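Local coordinates for protein guanosine-3',5'-bis(diphosphate) 3'-pyrophosphohydrolase MESH1 (Drosophila melanogaster, PDB 3NQW) that hydrolyses the alarmone ppGpp to GDP and diphosphate in a manganese-dependent reaction and takes part in the starvation response of the fly, at residues R143-V155 with L167-L179. Sequence-based numbering, arbitrary orientation.
Sequences RRDQYFVWAKKVV and LKLDEIFRQRGLL
Phe-173 fits as a knob into a hole formed by Phe-148, Ala-151, Lys-152 and Val-155, joining the last two helices of this all-helical HD-domain enzyme in an antiparallel hairpin. The short helix axes cross at -142° and approach to 11.1 Å. Lys-152 lies over one face of the Phe-173 ring, its CG 3.9 Å from the ring centroid in a CH-pi contact. With CG anti to the backbone N (chi1 -159°), the lysine chain continues past the ring, and its amine forms a salt bridge with Asp-156. Val-155 CG1 meets the edge of the same ring; the valine also points tip to tip at Leu-169, closing the buried side, which faces the metal-bearing part of the domain. Ile-172 CG2 touches Phe-148 CE2 and also packs on Leu-125 of helix 114-133.

The other side is looser and partly exposed. Arg-176, bent at chi2 (-80°), lies across Phe-148, with CD over the ring centre and the guanidinium nearly parallel to the ring; Arg-144 approaches its far end, a like-charge pair whose close spacing is doubtful at this resolution. Beyond the helix end, Gly-177 has positive phi, and Phe-173 O accepts from both Gly-177 N and Leu-178 N. The chain then turns back toward helix 143-155: Leu-178 CB lies alongside Lys-152 CD, Leu-179 CD1 crosses the end of that lysine chain, and Leu-178 CD2 packs against Phe-148, 4.1 Å from its CB.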
ATOM      1  N   ARG A 143      -2.383  -5.317 -30.372  1.00 98.10           N
ATOM      2  CA  ARG A 143      -1.356  -5.499 -29.347  1.00 96.14           C
ATOM      3  C   ARG A 143      -2.012  -5.822 -28.006  1.00 94.22           C
ATOM      4  O   ARG A 143      -1.461  -6.571 -27.195  1.00 93.41           O
ATOM      5  CB  ARG A 143      -0.508  -4.230 -29.223  1.00 97.71           C
ATOM      6  CG  ARG A 143       0.378  -3.939 -30.433  1.00100.15           C
ATOM      7  CD  ARG A 143       1.560  -4.914 -30.543  1.00101.98           C
ATOM      8  NE  ARG A 143       2.340  -4.706 -31.768  1.00102.71           N
ATOM      9  CZ  ARG A 143       3.469  -5.345 -32.063  1.00103.20           C
ATOM     10  NH1 ARG A 143       3.971  -6.243 -31.224  1.00103.86           N
ATOM     11  NH2 ARG A 143       4.094  -5.089 -33.204  1.00103.04           N
ATOM     12  N   ARG A 144      -3.193  -5.244 -27.788  1.00 91.89           N
ATOM     13  CA  ARG A 144      -3.971  -5.460 -26.569  1.00 89.63           C
ATOM     14  C   ARG A 144      -4.407  -6.923 -26.550  1.00 88.24           C
ATOM     15  O   ARG A 144      -4.618  -7.513 -25.490  1.00 87.58           O
ATOM     16  CB  ARG A 144      -5.217  -4.554 -26.555  1.00 89.30           C
ATOM     17  CG  ARG A 144      -6.078  -4.659 -25.292  1.00 88.56           C
ATOM     18  CD  ARG A 144      -7.361  -3.835 -25.385  1.00 88.22           C
ATOM     19  NE  ARG A 144      -8.351  -4.409 -26.297  1.00 88.39           N
ATOM     20  CZ  ARG A 144      -9.022  -5.535 -26.070  1.00 88.48           C
ATOM     21  NH1 ARG A 144      -8.812  -6.218 -24.954  1.00 88.81           N
ATOM     22  NH2 ARG A 144      -9.902  -5.982 -26.962  1.00 87.40           N
ATOM     23  N   ASP A 145      -4.552  -7.504 -27.733  1.00 85.93           N
ATOM     24  CA  ASP A 145      -4.953  -8.892 -27.817  1.00 83.64           C
ATOM     25  C   ASP A 145      -3.748  -9.794 -27.622  1.00 82.17           C
ATOM     26  O   ASP A 145      -3.828 -10.788 -26.902  1.00 82.34           O
ATOM     27  CB  ASP A 145      -5.623  -9.176 -29.163  1.00 83.26           C
ATOM     28  CG  ASP A 145      -7.042  -8.635 -29.237  1.00 82.22           C
ATOM     29  OD1 ASP A 145      -7.879  -9.043 -28.408  1.00 81.25           O
ATOM     30  OD2 ASP A 145      -7.318  -7.803 -30.122  1.00 81.80           O
ATOM     31  N   GLN A 146      -2.629  -9.431 -28.247  1.00 80.00           N
ATOM     32  CA  GLN A 146      -1.389 -10.203 -28.157  1.00 78.10           C
ATOM     33  C   GLN A 146      -0.956 -10.474 -26.722  1.00 75.46           C
ATOM     34  O   GLN A 146      -0.381 -11.523 -26.438  1.00 74.37           O
ATOM     35  CB  GLN A 146      -0.260  -9.488 -28.911  1.00 80.90           C
ATOM     36  CG  GLN A 146      -0.521  -9.327 -30.404  1.00 84.79           C
ATOM     37  CD  GLN A 146       0.731  -8.964 -31.212  1.00 86.63           C
ATOM     38  OE1 GLN A 146       1.407  -7.967 -30.935  1.00 87.57           O
ATOM     39  NE2 GLN A 146       1.039  -9.781 -32.220  1.00 86.63           N
ATOM     40  N   TYR A 147      -1.242  -9.538 -25.820  1.00 73.38           N
ATOM     41  CA  TYR A 147      -0.877  -9.703 -24.415  1.00 71.71           C
ATOM     42  C   TYR A 147      -1.590 -10.910 -23.819  1.00 70.08           C
ATOM     43  O   TYR A 147      -0.987 -11.685 -23.077  1.00 69.95           O
ATOM     44  CB  TYR A 147      -1.239  -8.460 -23.600  1.00 71.72           C
ATOM     45  CG  TYR A 147      -0.651  -8.463 -22.204  1.00 71.64           C
ATOM     46  CD1 TYR A 147       0.558  -7.820 -21.931  1.00 71.26           C
ATOM     47  CD2 TYR A 147      -1.293  -9.121 -21.153  1.00 72.94           C
ATOM     48  CE1 TYR A 147       1.110  -7.831 -20.645  1.00 70.57           C
ATOM     49  CE2 TYR A 147      -0.746  -9.139 -19.865  1.00 72.30           C
ATOM     50  CZ  TYR A 147       0.457  -8.489 -19.618  1.00 70.99           C
ATOM     51  OH  TYR A 147       0.994  -8.495 -18.349  1.00 69.74           O
ATOM     52  N   PHE A 148      -2.878 -11.050 -24.136  1.00 68.32           N
ATOM     53  CA  PHE A 148      -3.690 -12.167 -23.653  1.00 67.76           C
ATOM     54  C   PHE A 148      -3.122 -13.510 -24.102  1.00 67.09           C
ATOM     55  O   PHE A 148      -3.106 -14.477 -23.327  1.00 67.34           O
ATOM     56  CB  PHE A 148      -5.139 -12.060 -24.157  1.00 68.18           C
ATOM     57  CG  PHE A 148      -5.953 -11.007 -23.458  1.00 67.65           C
ATOM     58  CD1 PHE A 148      -6.207  -9.783 -24.067  1.00 67.58           C
ATOM     59  CD2 PHE A 148      -6.440 -11.231 -22.173  1.00 66.14           C
ATOM     60  CE1 PHE A 148      -6.928  -8.798 -23.404  1.00 67.01           C
ATOM     61  CE2 PHE A 148      -7.160 -10.254 -21.505  1.00 65.41           C
ATOM     62  CZ  PHE A 148      -7.404  -9.036 -22.122  1.00 66.29           C
ATOM     63  N   VAL A 149      -2.689 -13.561 -25.362  1.00 65.36           N
ATOM     64  CA  VAL A 149      -2.120 -14.769 -25.949  1.00 64.03           C
ATOM     65  C   VAL A 149      -0.874 -15.163 -25.184  1.00 62.54           C
ATOM     66  O   VAL A 149      -0.754 -16.294 -24.711  1.00 61.50           O
ATOM     67  CB  VAL A 149      -1.725 -14.556 -27.440  1.00 65.11           C
ATOM     68  CG1 VAL A 149      -1.079 -15.827 -27.989  1.00 64.78           C
ATOM     69  CG2 VAL A 149      -2.948 -14.201 -28.269  1.00 62.86           C
ATOM     70  N   TRP A 150       0.058 -14.214 -25.087  1.00 61.35           N
ATOM     71  CA  TRP A 150       1.325 -14.415 -24.381  1.00 58.92           C
ATOM     72  C   TRP A 150       1.042 -14.798 -22.928  1.00 57.22           C
ATOM     73  O   TRP A 150       1.621 -15.752 -22.406  1.00 56.96           O
ATOM     74  CB  TRP A 150       2.176 -13.134 -24.448  1.00 58.57           C
ATOM     75  CG  TRP A 150       3.298 -13.079 -23.437  1.00 59.51           C
ATOM     76  CD1 TRP A 150       4.408 -13.883 -23.383  1.00 59.12           C
ATOM     77  CD2 TRP A 150       3.387 -12.201 -22.313  1.00 59.71           C
ATOM     78  NE1 TRP A 150       5.173 -13.561 -22.296  1.00 58.93           N
ATOM     79  CE2 TRP A 150       4.572 -12.532 -21.618  1.00 60.08           C
ATOM     80  CE3 TRP A 150       2.579 -11.168 -21.816  1.00 60.30           C
ATOM     81  CZ2 TRP A 150       4.972 -11.861 -20.455  1.00 60.74           C
ATOM     82  CZ3 TRP A 150       2.977 -10.506 -20.662  1.00 60.63           C
ATOM     83  CH2 TRP A 150       4.163 -10.857 -19.994  1.00 60.55           C
ATOM     84  N   ALA A 151       0.143 -14.055 -22.290  1.00 54.53           N
ATOM     85  CA  ALA A 151      -0.238 -14.333 -20.915  1.00 54.34           C
ATOM     86  C   ALA A 151      -0.594 -15.809 -20.777  1.00 55.07           C
ATOM     87  O   ALA A 151      -0.145 -16.500 -19.858  1.00 53.14           O
ATOM     88  CB  ALA A 151      -1.435 -13.479 -20.519  1.00 52.97           C
ATOM     89  N   LYS A 152      -1.411 -16.294 -21.705  1.00 56.87           N
ATOM     90  CA  LYS A 152      -1.831 -17.687 -21.672  1.00 58.05           C
ATOM     91  C   LYS A 152      -0.654 -18.644 -21.832  1.00 57.62           C
ATOM     92  O   LYS A 152      -0.560 -19.636 -21.109  1.00 56.89           O
ATOM     93  CB  LYS A 152      -2.876 -17.971 -22.755  1.00 57.96           C
ATOM     94  CG  LYS A 152      -3.694 -19.217 -22.425  1.00 58.38           C
ATOM     95  CD  LYS A 152      -4.688 -19.605 -23.495  1.00 58.17           C
ATOM     96  CE  LYS A 152      -5.560 -20.754 -23.003  1.00 56.45           C
ATOM     97  NZ  LYS A 152      -4.745 -21.892 -22.478  1.00 54.54           N
ATOM     98  N   LYS A 153       0.243 -18.342 -22.770  1.00 57.46           N
ATOM     99  CA  LYS A 153       1.413 -19.187 -22.998  1.00 57.57           C
ATOM    100  C   LYS A 153       2.246 -19.302 -21.716  1.00 56.83           C
ATOM    101  O   LYS A 153       2.712 -20.387 -21.372  1.00 56.99           O
ATOM    102  CB  LYS A 153       2.273 -18.629 -24.144  1.00 56.63           C
ATOM    103  CG  LYS A 153       1.647 -18.716 -25.538  1.00 54.86           C
ATOM    104  CD  LYS A 153       2.545 -18.011 -26.556  1.00 57.02           C
ATOM    105  CE  LYS A 153       1.793 -17.446 -27.773  1.00 58.44           C
ATOM    106  NZ  LYS A 153       1.552 -18.421 -28.880  1.00 57.69           N
ATOM    107  N   VAL A 154       2.429 -18.189 -21.012  1.00 56.44           N
ATOM    108  CA  VAL A 154       3.181 -18.206 -19.763  1.00 57.46           C
ATOM    109  C   VAL A 154       2.401 -18.955 -18.687  1.00 59.83           C
ATOM    110  O   VAL A 154       2.901 -19.920 -18.096  1.00 60.31           O
ATOM    111  CB  VAL A 154       3.451 -16.792 -19.231  1.00 56.91           C
ATOM    112  CG1 VAL A 154       4.143 -16.885 -17.881  1.00 56.08           C
ATOM    113  CG2 VAL A 154       4.316 -16.006 -20.222  1.00 57.90           C
ATOM    114  N   VAL A 155       1.171 -18.503 -18.441  1.00 62.06           N
ATOM    115  CA  VAL A 155       0.294 -19.107 -17.435  1.00 61.90           C
ATOM    116  C   VAL A 155       0.092 -20.590 -17.702  1.00 62.16           C
ATOM    117  O   VAL A 155      -0.102 -21.359 -16.767  1.00 62.82           O
ATOM    118  CB  VAL A 155      -1.099 -18.409 -17.392  1.00 61.25           C
ATOM    119  CG1 VAL A 155      -2.021 -19.126 -16.415  1.00 61.16           C
ATOM    120  CG2 VAL A 155      -0.946 -16.967 -16.971  1.00 61.39           C
ATOM    121  N   LEU A 167      -7.830 -21.175 -11.882  1.00 62.49           N
ATOM    122  CA  LEU A 167      -9.230 -21.345 -12.234  1.00 61.22           C
ATOM    123  C   LEU A 167      -9.746 -19.982 -12.701  1.00 59.32           C
ATOM    124  O   LEU A 167     -10.432 -19.887 -13.712  1.00 58.86           O
ATOM    125  CB  LEU A 167      -9.993 -21.841 -11.004  1.00 62.74           C
ATOM    126  CG  LEU A 167     -10.885 -23.069 -11.161  1.00 64.07           C
ATOM    127  CD1 LEU A 167     -11.150 -23.718  -9.807  1.00 63.94           C
ATOM    128  CD2 LEU A 167     -12.184 -22.653 -11.845  1.00 65.45           C
ATOM    129  N   LYS A 168      -9.401 -18.933 -11.960  1.00 57.35           N
ATOM    130  CA  LYS A 168      -9.815 -17.588 -12.309  1.00 57.21           C
ATOM    131  C   LYS A 168      -9.101 -17.164 -13.584  1.00 59.05           C
ATOM    132  O   LYS A 168      -9.702 -16.559 -14.467  1.00 60.01           O
ATOM    133  CB  LYS A 168      -9.493 -16.633 -11.168  1.00 54.52           C
ATOM    134  CG  LYS A 168     -10.254 -16.979  -9.912  1.00 53.25           C
ATOM    135  CD  LYS A 168      -9.482 -16.614  -8.673  1.00 52.29           C
ATOM    136  CE  LYS A 168     -10.364 -16.683  -7.445  1.00 52.75           C
ATOM    137  NZ  LYS A 168     -11.206 -15.468  -7.267  1.00 51.86           N
ATOM    138  N   LEU A 169      -7.815 -17.481 -13.683  1.00 59.99           N
ATOM    139  CA  LEU A 169      -7.054 -17.145 -14.878  1.00 59.50           C
ATOM    140  C   LEU A 169      -7.859 -17.629 -16.065  1.00 59.89           C
ATOM    141  O   LEU A 169      -8.092 -16.887 -17.004  1.00 58.85           O
ATOM    142  CB  LEU A 169      -5.700 -17.847 -14.852  1.00 58.42           C
ATOM    143  CG  LEU A 169      -4.676 -17.093 -14.021  1.00 58.51           C
ATOM    144  CD1 LEU A 169      -3.615 -18.045 -13.505  1.00 57.23           C
ATOM    145  CD2 LEU A 169      -4.088 -15.964 -14.864  1.00 58.71           C
ATOM    146  N   ASP A 170      -8.284 -18.884 -15.996  1.00 62.57           N
ATOM    147  CA  ASP A 170      -9.071 -19.499 -17.049  1.00 67.60           C
ATOM    148  C   ASP A 170     -10.354 -18.741 -17.321  1.00 69.33           C
ATOM    149  O   ASP A 170     -10.840 -18.710 -18.453  1.00 68.07           O
ATOM    150  CB  ASP A 170      -9.404 -20.933 -16.671  1.00 69.89           C
ATOM    151  CG  ASP A 170      -8.204 -21.833 -16.753  1.00 72.68           C
ATOM    152  OD1 ASP A 170      -8.016 -22.663 -15.830  1.00 73.37           O
ATOM    153  OD2 ASP A 170      -7.449 -21.710 -17.753  1.00 74.77           O
ATOM    154  N   GLU A 171     -10.914 -18.153 -16.274  1.00 70.79           N
ATOM    155  CA  GLU A 171     -12.131 -17.385 -16.415  1.00 72.48           C
ATOM    156  C   GLU A 171     -11.927 -16.216 -17.360  1.00 72.48           C
ATOM    157  O   GLU A 171     -12.822 -15.862 -18.122  1.00 71.96           O
ATOM    158  CB  GLU A 171     -12.586 -16.894 -15.045  1.00 75.48           C
ATOM    159  CG  GLU A 171     -13.209 -18.006 -14.234  1.00 79.02           C
ATOM    160  CD  GLU A 171     -14.466 -18.543 -14.907  1.00 80.71           C
ATOM    161  OE1 GLU A 171     -15.548 -17.936 -14.723  1.00 79.26           O
ATOM    162  OE2 GLU A 171     -14.363 -19.552 -15.645  1.00 82.58           O
ATOM    163  N   ILE A 172     -10.738 -15.625 -17.301  1.00 73.76           N
ATOM    164  CA  ILE A 172     -10.382 -14.494 -18.148  1.00 74.47           C
ATOM    165  C   ILE A 172     -10.023 -14.974 -19.559  1.00 75.07           C
ATOM    166  O   ILE A 172     -10.217 -14.249 -20.530  1.00 75.91           O
ATOM    167  CB  ILE A 172      -9.195 -13.704 -17.529  1.00 74.00           C
ATOM    168  CG1 ILE A 172      -9.607 -13.165 -16.151  1.00 75.56           C
ATOM    169  CG2 ILE A 172      -8.786 -12.559 -18.436  1.00 74.05           C
ATOM    170  CD1 ILE A 172      -8.506 -12.424 -15.405  1.00 76.62           C
ATOM    171  N   PHE A 173      -9.530 -16.205 -19.666  1.00 74.75           N
ATOM    172  CA  PHE A 173      -9.145 -16.765 -20.952  1.00 74.79           C
ATOM    173  C   PHE A 173     -10.328 -17.317 -21.749  1.00 76.02           C
ATOM    174  O   PHE A 173     -10.353 -17.191 -22.974  1.00 76.57           O
ATOM    175  CB  PHE A 173      -8.100 -17.876 -20.770  1.00 74.68           C
ATOM    176  CG  PHE A 173      -6.758 -17.397 -20.255  1.00 72.78           C
ATOM    177  CD1 PHE A 173      -6.148 -16.260 -20.779  1.00 71.72           C
ATOM    178  CD2 PHE A 173      -6.079 -18.129 -19.287  1.00 71.40           C
ATOM    179  CE1 PHE A 173      -4.882 -15.863 -20.348  1.00 71.02           C
ATOM    180  CE2 PHE A 173      -4.819 -17.740 -18.856  1.00 71.17           C
ATOM    181  CZ  PHE A 173      -4.221 -16.607 -19.388  1.00 70.89           C
ATOM    182  N   ARG A 174     -11.304 -17.933 -21.081  1.00 76.97           N
ATOM    183  CA  ARG A 174     -12.456 -18.473 -21.808  1.00 76.53           C
ATOM    184  C   ARG A 174     -13.471 -17.395 -22.172  1.00 76.51           C
ATOM    185  O   ARG A 174     -14.174 -17.533 -23.170  1.00 76.68           O
ATOM    186  CB  ARG A 174     -13.133 -19.604 -21.020  1.00 75.96           C
ATOM    187  CG  ARG A 174     -13.642 -19.215 -19.657  1.00 78.42           C
ATOM    188  CD  ARG A 174     -14.199 -20.435 -18.931  1.00 80.70           C
ATOM    189  NE  ARG A 174     -13.311 -21.607 -19.051  1.00 80.91           N
ATOM    190  CZ  ARG A 174     -12.942 -22.384 -18.033  1.00 80.15           C
ATOM    191  NH1 ARG A 174     -13.379 -22.113 -16.813  1.00 80.47           N
ATOM    192  NH2 ARG A 174     -12.152 -23.431 -18.233  1.00 76.94           N
ATOM    193  N   GLN A 175     -13.542 -16.333 -21.365  1.00 78.27           N
ATOM    194  CA  GLN A 175     -14.452 -15.210 -21.623  1.00 78.65           C
ATOM    195  C   GLN A 175     -13.998 -14.514 -22.894  1.00 78.67           C
ATOM    196  O   GLN A 175     -14.813 -14.037 -23.683  1.00 78.72           O
ATOM    197  CB  GLN A 175     -14.408 -14.176 -20.494  1.00 79.55           C
ATOM    198  CG  GLN A 175     -15.257 -14.470 -19.263  1.00 80.75           C
ATOM    199  CD  GLN A 175     -15.364 -13.246 -18.345  1.00 81.14           C
ATOM    200  OE1 GLN A 175     -14.373 -12.816 -17.736  1.00 79.64           O
ATOM    201  NE2 GLN A 175     -16.570 -12.673 -18.253  1.00 79.45           N
ATOM    202  N   ARG A 176     -12.684 -14.440 -23.066  1.00 78.62           N
ATOM    203  CA  ARG A 176     -12.106 -13.811 -24.240  1.00 79.18           C
ATOM    204  C   ARG A 176     -12.277 -14.733 -25.440  1.00 78.85           C
ATOM    205  O   ARG A 176     -12.782 -14.321 -26.477  1.00 78.80           O
ATOM    206  CB  ARG A 176     -10.622 -13.514 -24.006  1.00 80.68           C
ATOM    207  CG  ARG A 176     -10.366 -12.340 -23.073  1.00 82.04           C
ATOM    208  CD  ARG A 176     -10.514 -11.006 -23.793  1.00 83.85           C
ATOM    209  NE  ARG A 176     -10.998  -9.956 -22.898  1.00 85.76           N
ATOM    210  CZ  ARG A 176     -11.053  -8.671 -23.223  1.00 86.63           C
ATOM    211  NH1 ARG A 176     -10.646  -8.273 -24.425  1.00 87.36           N
ATOM    212  NH2 ARG A 176     -11.523  -7.790 -22.348  1.00 86.40           N
ATOM    213  N   GLY A 177     -11.864 -15.985 -25.300  1.00 78.07           N
ATOM    214  CA  GLY A 177     -12.003 -16.904 -26.409  1.00 79.89           C
ATOM    215  C   GLY A 177     -10.714 -17.608 -26.754  1.00 81.02           C
ATOM    216  O   GLY A 177     -10.448 -17.919 -27.915  1.00 82.19           O
ATOM    217  N   LEU A 178      -9.906 -17.859 -25.732  1.00 80.86           N
ATOM    218  CA  LEU A 178      -8.624 -18.544 -25.899  1.00 79.12           C
ATOM    219  C   LEU A 178      -8.672 -19.921 -25.250  1.00 77.92           C
ATOM    220  O   LEU A 178      -7.776 -20.741 -25.442  1.00 77.11           O
ATOM    221  CB  LEU A 178      -7.490 -17.727 -25.260  1.00 79.05           C
ATOM    222  CG  LEU A 178      -6.714 -16.699 -26.088  1.00 78.38           C
ATOM    223  CD1 LEU A 178      -7.662 -15.751 -26.806  1.00 78.83           C
ATOM    224  CD2 LEU A 178      -5.782 -15.941 -25.167  1.00 77.44           C
ATOM    225  N   LEU A 179      -9.718 -20.173 -24.473  1.00 76.75           N
ATOM    226  CA  LEU A 179      -9.843 -21.455 -23.795  1.00 75.75           C
ATOM    227  C   LEU A 179     -11.075 -22.192 -24.293  1.00 76.06           C
ATOM    228  O   LEU A 179     -12.033 -21.568 -24.747  1.00 77.43           O
ATOM    229  CB  LEU A 179      -9.947 -21.234 -22.293  1.00 75.28           C
ATOM    230  CG  LEU A 179      -9.556 -22.375 -21.368  1.00 74.69           C
ATOM    231  CD1 LEU A 179      -8.090 -22.730 -21.547  1.00 74.25           C
ATOM    232  CD2 LEU A 179      -9.814 -21.937 -19.938  1.00 75.67           C
TER